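Local structure of valine-pyruvate aminotransferase (Salmonella typhimurium, 3G7Q) at residues Q48-T53 with L300-T305; V170-L175 with D199-K204; V186-N191 with S232-L237. The protein catalyses the pyridoxal phosphate-dependent transfer of an amino group between L-valine and pyruvate, giving 3-methyl-2-oxobutanoate and L-alanine, and probably takes part in alanine biosynthesis. One frame throughout, in Å; residues are numbered along the deposited sequence. Where two conformers were deposited one is given.

Contact 1 (Q48-T53 with L300-T305); sequences QDYFQT and LRLSET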
loop_
_atom_site.group_PDB
_atom_site.type_symbol
_atom_site.label_atom_id
_atom_site.label_comp_id
_atom_site.label_asym_id
_atom_site.label_seq_id
_atom_site.Cartn_x
_atom_site.Cartn_y
_atom_site.Cartn_z
ATOM N N GLN A 48 -7.879 22.461 -8.324
ATOM C CA GLN A 48 -6.893 22.824 -7.296
ATOM C C GLN A 48 -7.516 23.796 -6.303
ATOM O O GLN A 48 -7.331 23.659 -5.084
ATOM C CB GLN A 48 -5.646 23.403 -7.936
ATOM C CG GLN A 48 -4.887 22.427 -8.862
ATOM C CD GLN A 48 -4.259 21.218 -8.161
ATOM O OE1 GLN A 48 -3.854 20.256 -8.816
ATOM N NE2 GLN A 48 -4.149 21.276 -6.834
ATOM N N ASP A 49 -8.306 24.746 -6.805
ATOM C CA ASP A 49 -9.001 25.688 -5.930
ATOM C C ASP A 49 -10.000 24.951 -5.034
ATOM O O ASP A 49 -10.079 25.216 -3.833
ATOM C CB ASP A 49 -9.764 26.751 -6.751
ATOM C CG ASP A 49 -8.846 27.701 -7.508
ATOM O OD1 ASP A 49 -7.624 27.768 -7.226
ATOM O OD2 ASP A 49 -9.373 28.410 -8.398
ATOM N N TYR A 50 -10.762 24.034 -5.624
ATOM C CA TYR A 50 -11.717 23.233 -4.873
ATOM C C TYR A 50 -11.021 22.456 -3.755
ATOM O O TYR A 50 -11.443 22.514 -2.616
ATOM C CB TYR A 50 -12.452 22.236 -5.781
ATOM C CG TYR A 50 -13.388 21.372 -4.988
ATOM C CD1 TYR A 50 -14.687 21.800 -4.690
ATOM C CD2 TYR A 50 -12.970 20.134 -4.500
ATOM C CE1 TYR A 50 -15.537 21.012 -3.936
ATOM C CE2 TYR A 50 -13.803 19.358 -3.733
ATOM C CZ TYR A 50 -15.083 19.784 -3.460
ATOM O OH TYR A 50 -15.899 18.982 -2.702
ATOM N N PHE A 51 -9.956 21.727 -4.083
ATOM C CA PHE A 51 -9.244 20.953 -3.047
ATOM C C PHE A 51 -8.629 21.833 -1.967
ATOM O O PHE A 51 -8.605 21.449 -0.783
ATOM C CB PHE A 51 -8.174 20.062 -3.657
ATOM C CG PHE A 51 -8.720 18.961 -4.566
ATOM C CD1 PHE A 51 -9.747 18.119 -4.149
ATOM C CD2 PHE A 51 -8.135 18.707 -5.784
ATOM C CE1 PHE A 51 -10.219 17.098 -4.980
ATOM C CE2 PHE A 51 -8.628 17.685 -6.625
ATOM C CZ PHE A 51 -9.676 16.895 -6.213
ATOM N N GLN A 52 -8.108 22.998 -2.347
ATOM C CA GLN A 52 -7.542 23.909 -1.358
ATOM C C GLN A 52 -8.607 24.362 -0.358
ATOM O O GLN A 52 -8.366 24.406 0.867
ATOM C CB GLN A 52 -6.866 25.104 -2.033
ATOM C CG GLN A 52 -6.310 26.133 -1.071
ATOM C CD GLN A 52 -5.230 25.581 -0.137
ATOM O OE1 GLN A 52 -4.448 24.706 -0.519
ATOM N NE2 GLN A 52 -5.144 26.144 1.041
ATOM N N THR A 53 -9.796 24.684 -0.854
ATOM C CA THR A 53 -10.876 25.105 0.024
ATOM C C THR A 53 -11.363 23.938 0.882
ATOM O O THR A 53 -11.625 24.096 2.064
ATOM C CB THR A 53 -12.050 25.693 -0.797
ATOM O OG1 THR A 53 -11.553 26.791 -1.561
ATOM C CG2 THR A 53 -13.192 26.162 0.112
ATOM N N LEU A 300 -19.806 13.645 -8.095
ATOM C CA LEU A 300 -20.324 13.489 -9.443
ATOM C C LEU A 300 -20.350 14.814 -10.208
ATOM O O LEU A 300 -20.006 14.864 -11.394
ATOM C CB LEU A 300 -21.735 12.840 -9.405
ATOM C CG LEU A 300 -21.770 11.301 -9.276
ATOM C CD1 LEU A 300 -20.848 10.786 -8.201
ATOM C CD2 LEU A 300 -23.201 10.761 -9.060
ATOM N N ARG A 301 -20.750 15.905 -9.538
ATOM C CA ARG A 301 -20.823 17.215 -10.186
ATOM C C ARG A 301 -19.477 17.651 -10.779
ATOM O O ARG A 301 -19.387 18.164 -11.915
ATOM C CB ARG A 301 -21.270 18.274 -9.158
ATOM C CG ARG A 301 -21.331 19.708 -9.692
ATOM C CD ARG A 301 -21.831 20.712 -8.635
ATOM N NE ARG A 301 -20.898 20.891 -7.526
ATOM C CZ ARG A 301 -19.826 21.686 -7.568
ATOM N NH1 ARG A 301 -19.523 22.374 -8.658
ATOM N NH2 ARG A 301 -19.039 21.800 -6.511
ATOM N N LEU A 302 -18.436 17.480 -9.989
ATOM C CA LEU A 302 -17.106 17.915 -10.416
ATOM C C LEU A 302 -16.621 17.040 -11.560
ATOM O O LEU A 302 -16.048 17.548 -12.527
ATOM C CB LEU A 302 -16.137 17.890 -9.249
ATOM C CG LEU A 302 -16.353 18.977 -8.191
ATOM C CD1 LEU A 302 -15.379 18.710 -7.024
ATOM C CD2 LEU A 302 -16.215 20.402 -8.775
ATOM N N SER A 303 -16.882 15.737 -11.467
ATOM C CA SER A 303 -16.512 14.837 -12.558
ATOM C C SER A 303 -17.179 15.244 -13.860
ATOM O O SER A 303 -16.542 15.343 -14.921
ATOM C CB SER A 303 -16.898 13.396 -12.191
ATOM O OG SER A 303 -16.159 12.930 -11.045
ATOM N N GLU A 304 -18.487 15.493 -13.819
ATOM C CA GLU A 304 -19.208 15.790 -15.061
ATOM C C GLU A 304 -19.044 17.215 -15.576
ATOM O O GLU A 304 -18.985 17.416 -16.798
ATOM C CB GLU A 304 -20.721 15.464 -14.917
ATOM C CG GLU A 304 -21.609 15.682 -16.192
ATOM C CD GLU A 304 -21.390 14.681 -17.383
ATOM O OE1 GLU A 304 -21.021 13.513 -17.170
ATOM O OE2 GLU A 304 -21.615 15.063 -18.554
ATOM N N THR A 305 -18.942 18.198 -14.679
ATOM C CA THR A 305 -18.939 19.604 -15.117
ATOM C C THR A 305 -17.606 20.327 -15.125
ATOM O O THR A 305 -17.494 21.397 -15.711
ATOM C CB THR A 305 -19.924 20.404 -14.243
ATOM O OG1 THR A 305 -19.405 20.545 -12.930
ATOM C CG2 THR A 305 -21.284 19.690 -14.182
#

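Contact 2 (V170-L175 with D199-K204); sequences VDFEHL and DEELMK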
loop_
_atom_site.group_PDB
_atom_site.type_symbol
_atom_site.label_atom_id
_atom_site.label_comp_id
_atom_site.label_asym_id
_atom_site.label_seq_id
_atom_site.Cartn_x
_atom_site.Cartn_y
_atom_site.Cartn_z
ATOM N N VAL A 170 -12.865 -6.509 -29.840
ATOM C CA VAL A 170 -12.689 -7.898 -29.407
ATOM C C VAL A 170 -12.926 -8.806 -30.600
ATOM O O VAL A 170 -13.950 -8.695 -31.283
ATOM C CB VAL A 170 -13.675 -8.291 -28.291
ATOM C CG1 VAL A 170 -13.499 -9.787 -27.910
ATOM C CG2 VAL A 170 -13.554 -7.383 -27.040
ATOM N N ASP A 171 -11.993 -9.712 -30.875
ATOM C CA ASP A 171 -12.154 -10.709 -31.942
ATOM C C ASP A 171 -12.766 -11.962 -31.312
ATOM O O ASP A 171 -12.053 -12.864 -30.863
ATOM C CB ASP A 171 -10.800 -10.988 -32.595
ATOM C CG ASP A 171 -10.851 -12.076 -33.631
ATOM O OD1 ASP A 171 -11.950 -12.575 -33.946
ATOM O OD2 ASP A 171 -9.756 -12.448 -34.128
ATOM N N PHE A 172 -14.095 -12.018 -31.270
ATOM C CA PHE A 172 -14.763 -13.128 -30.596
ATOM C C PHE A 172 -14.562 -14.474 -31.297
ATOM O O PHE A 172 -14.548 -15.506 -30.631
ATOM C CB PHE A 172 -16.256 -12.840 -30.391
ATOM C CG PHE A 172 -16.520 -11.831 -29.315
ATOM C CD1 PHE A 172 -16.490 -12.211 -27.983
ATOM C CD2 PHE A 172 -16.788 -10.507 -29.632
ATOM C CE1 PHE A 172 -16.721 -11.289 -26.978
ATOM C CE2 PHE A 172 -17.014 -9.586 -28.630
ATOM C CZ PHE A 172 -16.984 -9.985 -27.301
ATOM N N GLU A 173 -14.362 -14.444 -32.609
ATOM C CA GLU A 173 -14.186 -15.665 -33.400
ATOM C C GLU A 173 -12.964 -16.454 -32.959
ATOM O O GLU A 173 -12.980 -17.681 -33.005
ATOM C CB GLU A 173 -14.076 -15.361 -34.902
ATOM C CG GLU A 173 -15.389 -14.984 -35.587
ATOM C CD GLU A 173 -16.003 -13.676 -35.073
ATOM O OE1 GLU A 173 -15.242 -12.737 -34.670
ATOM O OE2 GLU A 173 -17.259 -13.598 -35.076
ATOM N N HIS A 174 -11.919 -15.752 -32.513
ATOM C CA HIS A 174 -10.684 -16.391 -32.075
ATOM C C HIS A 174 -10.409 -16.238 -30.596
ATOM O O HIS A 174 -9.296 -16.518 -30.145
ATOM C CB HIS A 174 -9.511 -15.827 -32.875
ATOM C CG HIS A 174 -9.701 -15.964 -34.349
ATOM N ND1 HIS A 174 -9.987 -14.893 -35.165
ATOM C CD2 HIS A 174 -9.712 -17.059 -35.144
ATOM C CE1 HIS A 174 -10.147 -15.320 -36.405
ATOM N NE2 HIS A 174 -9.991 -16.632 -36.418
ATOM N N LEU A 175 -11.411 -15.804 -29.828
ATOM C CA LEU A 175 -11.238 -15.654 -28.397
ATOM C C LEU A 175 -11.359 -17.016 -27.719
ATOM O O LEU A 175 -12.405 -17.663 -27.780
ATOM C CB LEU A 175 -12.269 -14.681 -27.832
ATOM C CG LEU A 175 -12.084 -14.308 -26.362
ATOM C CD1 LEU A 175 -10.800 -13.507 -26.166
ATOM C CD2 LEU A 175 -13.306 -13.545 -25.881
ATOM N N ASP A 199 -20.888 -1.461 -25.574
ATOM C CA ASP A 199 -21.867 -2.155 -24.750
ATOM C C ASP A 199 -22.036 -3.618 -25.191
ATOM O O ASP A 199 -22.065 -4.504 -24.346
ATOM C CB ASP A 199 -23.239 -1.474 -24.783
ATOM C CG ASP A 199 -23.213 -0.077 -24.220
ATOM O OD1 ASP A 199 -22.375 0.206 -23.352
ATOM O OD2 ASP A 199 -24.040 0.720 -24.665
ATOM N N GLU A 200 -22.085 -3.848 -26.490
ATOM C CA GLU A 200 -22.289 -5.195 -27.037
ATOM C C GLU A 200 -21.103 -6.110 -26.707
ATOM O O GLU A 200 -21.282 -7.250 -26.299
ATOM C CB GLU A 200 -22.515 -5.115 -28.541
ATOM C CG GLU A 200 -22.951 -6.422 -29.199
ATOM N N GLU A 201 -19.896 -5.609 -26.885
ATOM C CA GLU A 201 -18.703 -6.379 -26.524
ATOM C C GLU A 201 -18.664 -6.735 -25.045
ATOM O O GLU A 201 -18.362 -7.861 -24.655
ATOM C CB GLU A 201 -17.432 -5.584 -26.859
ATOM C CG GLU A 201 -17.167 -5.529 -28.361
ATOM C CD GLU A 201 -16.062 -4.554 -28.757
ATOM O OE1 GLU A 201 -15.837 -3.526 -28.054
ATOM O OE2 GLU A 201 -15.399 -4.828 -29.784
ATOM N N LEU A 202 -18.974 -5.766 -24.203
ATOM C CA LEU A 202 -18.922 -5.981 -22.768
ATOM C C LEU A 202 -19.999 -6.992 -22.330
ATOM O O LEU A 202 -19.724 -7.851 -21.481
ATOM C CB LEU A 202 -19.040 -4.630 -22.032
ATOM C CG LEU A 202 -18.731 -4.656 -20.528
ATOM C CD1 LEU A 202 -17.308 -5.122 -20.285
ATOM C CD2 LEU A 202 -18.972 -3.251 -19.920
HETATM N N MSE A 203 -21.222 -6.857 -22.839
HETATM C CA MSE A 203 -22.301 -7.778 -22.445
HETATM C C MSE A 203 -21.988 -9.197 -22.843
HETATM O O MSE A 203 -22.283 -10.137 -22.121
HETATM C CB MSE A 203 -23.626 -7.344 -23.040
HETATM C CG MSE A 203 -24.111 -6.100 -22.363
HETATM SE SE MSE A 203 -25.885 -5.610 -22.856
HETATM C CE MSE A 203 -25.654 -5.117 -24.770
ATOM N N LYS A 204 -21.372 -9.358 -24.022
ATOM C CA LYS A 204 -20.924 -10.675 -24.517
ATOM C C LYS A 204 -19.870 -11.256 -23.568
ATOM O O LYS A 204 -19.990 -12.397 -23.118
ATOM C CB LYS A 204 -20.347 -10.596 -25.941
ATOM C CG LYS A 204 -21.338 -10.381 -27.084
ATOM C CD LYS A 204 -20.569 -10.382 -28.411
ATOM C CE LYS A 204 -21.397 -10.004 -29.615
ATOM N NZ LYS A 204 -20.545 -9.951 -30.861
HETATM O O HOH W 1 -16.134 -7.059 -31.245
#

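Contact 3 (V186-N191 with S232-L237); sequences VSRPTN and SEARPL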
loop_
_atom_site.group_PDB
_atom_site.type_symbol
_atom_site.label_atom_id
_atom_site.label_comp_id
_atom_site.label_asym_id
_atom_site.label_seq_id
_atom_site.Cartn_x
_atom_site.Cartn_y
_atom_site.Cartn_z
ATOM N N VAL A 186 -10.640 -6.336 -18.305
ATOM C CA VAL A 186 -10.732 -5.242 -19.262
ATOM C C VAL A 186 -10.725 -3.932 -18.467
ATOM O O VAL A 186 -10.922 -3.927 -17.260
ATOM C CB VAL A 186 -12.007 -5.295 -20.126
ATOM C CG1 VAL A 186 -12.044 -6.524 -20.980
ATOM C CG2 VAL A 186 -13.263 -5.209 -19.250
ATOM N N SER A 187 -10.443 -2.829 -19.135
ATOM C CA SER A 187 -10.527 -1.501 -18.511
ATOM C C SER A 187 -11.522 -0.732 -19.368
ATOM O O SER A 187 -11.755 -1.110 -20.528
ATOM C CB SER A 187 -9.169 -0.812 -18.452
ATOM O OG SER A 187 -8.603 -0.734 -19.758
ATOM N N ARG A 188 -12.138 0.322 -18.813
ATOM C CA ARG A 188 -13.121 1.093 -19.564
ATOM C C ARG A 188 -13.371 2.446 -18.931
ATOM O O ARG A 188 -14.011 2.514 -17.879
ATOM C CB ARG A 188 -14.456 0.330 -19.618
ATOM C CG ARG A 188 -15.457 0.818 -20.633
ATOM C CD ARG A 188 -16.775 0.089 -20.442
ATOM N NE ARG A 188 -17.620 0.126 -21.620
ATOM C CZ ARG A 188 -18.959 0.096 -21.607
ATOM N NH1 ARG A 188 -19.634 0.103 -20.460
ATOM N NH2 ARG A 188 -19.638 0.103 -22.734
ATOM N N PRO A 189 -12.846 3.536 -19.519
ATOM C CA PRO A 189 -11.948 3.651 -20.686
ATOM C C PRO A 189 -10.583 3.069 -20.390
ATOM O O PRO A 189 -10.186 2.911 -19.229
ATOM C CB PRO A 189 -11.804 5.156 -20.907
ATOM C CG PRO A 189 -12.947 5.790 -20.121
ATOM C CD PRO A 189 -13.210 4.853 -18.977
ATOM N N THR A 190 -9.849 2.781 -21.460
ATOM C CA THR A 190 -8.587 2.065 -21.347
ATOM C C THR A 190 -7.317 2.907 -21.426
ATOM O O THR A 190 -7.223 3.828 -22.231
ATOM C CB THR A 190 -8.520 1.032 -22.498
ATOM O OG1 THR A 190 -9.625 0.128 -22.393
ATOM C CG2 THR A 190 -7.187 0.239 -22.498
ATOM N N ASN A 191 -6.391 2.596 -20.523
ATOM C CA ASN A 191 -4.996 3.019 -20.629
ATOM C C ASN A 191 -4.397 1.776 -21.342
ATOM O O ASN A 191 -4.401 0.679 -20.782
ATOM C CB ASN A 191 -4.417 3.251 -19.238
ATOM C CG ASN A 191 -2.904 3.463 -19.224
ATOM O OD1 ASN A 191 -2.201 3.334 -20.256
ATOM N ND2 ASN A 191 -2.362 3.743 -18.011
ATOM N N SER A 232 -17.325 9.140 -24.694
ATOM C CA SER A 232 -18.158 8.354 -25.552
ATOM C C SER A 232 -19.268 7.772 -24.728
ATOM O O SER A 232 -19.230 7.843 -23.496
ATOM C CB SER A 232 -17.348 7.205 -26.133
ATOM O OG SER A 232 -16.898 6.418 -25.029
ATOM N N GLU A 233 -20.233 7.187 -25.413
ATOM C CA GLU A 233 -21.321 6.481 -24.751
ATOM C C GLU A 233 -20.763 5.203 -24.113
ATOM O O GLU A 233 -19.847 4.585 -24.653
ATOM C CB GLU A 233 -22.399 6.147 -25.762
ATOM C CG GLU A 233 -23.585 5.358 -25.228
ATOM C CD GLU A 233 -23.402 3.844 -25.202
ATOM O OE1 GLU A 233 -22.592 3.293 -25.988
ATOM O OE2 GLU A 233 -24.106 3.215 -24.389
ATOM N N ALA A 234 -21.294 4.843 -22.957
ATOM C CA ALA A 234 -20.929 3.626 -22.286
ATOM C C ALA A 234 -21.951 3.337 -21.196
ATOM O O ALA A 234 -22.025 4.056 -20.200
ATOM C CB ALA A 234 -19.511 3.751 -21.697
ATOM N N ARG A 235 -22.753 2.302 -21.373
ATOM C CA ARG A 235 -23.722 1.978 -20.327
ATOM C C ARG A 235 -22.993 1.337 -19.166
ATOM O O ARG A 235 -22.275 0.361 -19.349
ATOM C CB ARG A 235 -24.791 1.023 -20.840
ATOM C CG ARG A 235 -25.743 0.550 -19.746
ATOM C CD ARG A 235 -26.804 -0.421 -20.272
ATOM N NE ARG A 235 -27.390 0.164 -21.448
ATOM C CZ ARG A 235 -27.152 -0.182 -22.711
ATOM N NH1 ARG A 235 -26.400 -1.237 -23.026
ATOM N NH2 ARG A 235 -27.738 0.509 -23.672
ATOM N N PRO A 236 -23.160 1.880 -17.949
ATOM C CA PRO A 236 -22.497 1.223 -16.824
ATOM C C PRO A 236 -23.040 -0.187 -16.600
ATOM O O PRO A 236 -24.207 -0.470 -16.941
ATOM C CB PRO A 236 -22.815 2.150 -15.645
ATOM C CG PRO A 236 -23.150 3.481 -16.292
ATOM C CD PRO A 236 -23.865 3.103 -17.529
ATOM N N LEU A 237 -22.198 -1.056 -16.051
ATOM C CA LEU A 237 -22.540 -2.447 -15.819
ATOM C C LEU A 237 -22.031 -2.952 -14.491
ATOM O O LEU A 237 -20.847 -2.817 -14.185
ATOM C CB LEU A 237 -21.918 -3.343 -16.898
ATOM C CG LEU A 237 -22.184 -4.868 -16.843
ATOM C CD1 LEU A 237 -23.653 -5.196 -17.029
ATOM C CD2 LEU A 237 -21.343 -5.639 -17.883
#

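Contact 1 (Q48-T53 with L300-T305)
Helix 45-61 and helix 299-325 come together at Tyr50 and Leu302, whose CA atoms lie 9.4 Å apart, a spacing bridged by side chains without any backbone contact or hydrogen bond between the segments. The CB atoms of both residues point across the gap. With CG anti to the backbone N (chi1 177°), the Tyr50 ring turns its face to the second helix, and one methyl of Leu302 lies over it: CD1 sits 3.6 Å from the ring centroid and only 5° off the ring normal, a centred CH-pi contact. Its nearest ring atom, CE2 of Tyr50, is at 3.7 Å from CD1. In this class I aminotransferase the joint ties a helix near the N-terminus to the long helix that follows helix 285-295, and Met293 of helix 285-295 also touches Tyr50. The phenol is fixed at its far end by a hydrogen bond from its OH to Asp298, just ahead of the second segment; this outside carboxylate also forms a salt bridge with Arg301 NH2. Arg301 NH2 comes obliquely to 4.4 Å from Tyr50 CE1, a loose approach. Away from this joint, Phe51 and Gln52 pack on the second subunit.

Contact 2 (V170-L175 with D199-K204)
Glu201 OE2 is gripped by three donors: the backbone N of Val170, the side chain of His169 and a water. The Val170 N to Glu201 OE2 bond is 3.0 Å long, with an N-H...O angle of 151°, and comes in well above the carboxylate plane. The water gives one hydrogen to Glu201 OE2 (2.8 Å) and the other to Val170 O (2.7 Å), so both backbone polar groups of Val170 are tied to a single carboxylate oxygen. OE1 of Glu201 accepts from the backbone N of Thr198, just before the helix. This many donors would probably favour the ionised form of Glu201.

Beside this polar grip lies the Phe172 ring, directed at the helix and held on both faces. Val170 CG1 stands over the ring centre on one side. On the other, the extended Lys204 chain, in one of its two conformers, runs over the rim, its CD 3.6 Å from Phe172 CE2, a CH-pi contact 20° off the ring normal. The ring edge meets the helix backbone, with CZ of Phe172 3.7 Å from Glu201 O, and Leu205 and Leu208 extend the apolar seat by further turns. The loop itself is braced by His174 ND1, which bonds Asp171 OD2 at 2.7 Å. Helix 199-211 links the adjacent parallel strands 181-187 and 216-219, so the loop leaving strand 165-169 is pinned to the first turns of the helix of a beta-alpha-beta crossover in the mixed seven-stranded sheet.

Contact 3 (V186-N191 with S232-L237)
Strand 181-187 ends just before Arg188, where a cis peptide bond leads into Pro189, and the loop 232-237 passes this point with the CA atoms of Arg188 and Ala234 8.6 Å apart. Arg188 spans that gap with an extended chain: CG is anti to the backbone N (chi1 -165°), and the rest runs straight to NE, which carries the guanidinium to the loop, one face on Ala234 and an edge on Arg235. Ala234 CB rests centrally over that face, 3.7 Å from Arg188 CZ. At the edge, Arg188 NH1 donates to Arg235 O over 2.9 Å. The acceptor lies in the guanidinium plane, yet NH1 stands 46° out of the carbonyl plane, and the N-H...O angle of 144° makes the bond noticeably bent.

The other two nitrogens are held as well, NE by Ile197 O and NH2 by a salt bridge to Asp199. Because OD1 of Asp199 also accepts from the backbone N of Arg235, both polar backbone atoms of that residue are engaged, one by each member of the ion pair. Such a network, with a bond at every nitrogen, fixes the rotation of the guanidinium. Leu202 of helix 199-211 packs against the Arg188 side chain and Leu237, while the backbones of Val186 and Arg188 bond to strand 216-219, so the loop 232-237 is clamped where the helix start meets the end of strand 181-187.

Overall arrangement
Contacts 2 and 3 adjoin, their centres about 14 Å apart, and meet at the start of helix 199-211. There the Asp199-Arg188 salt bridge joins them, and Asp199 OD2 lies 2.5 Å from Glu233 OE2, a closeness of two carboxylate oxygens that may reflect a shared proton. Contact 1 is separate, about 22 Å and 36 Å centre to centre from contacts 3 and 2, and on the opposite side of the chain centre from contact 2. Along the chain it encloses both others. Contact 3 is probably the one bordering the active site. Its 186-191 segment leads into the Asn-Pro-Thr-Gly sequence, and Asn191 bonds Arg389, consistent with the asparagine-arginine pair beside cofactor and substrate in class I aminotransferases.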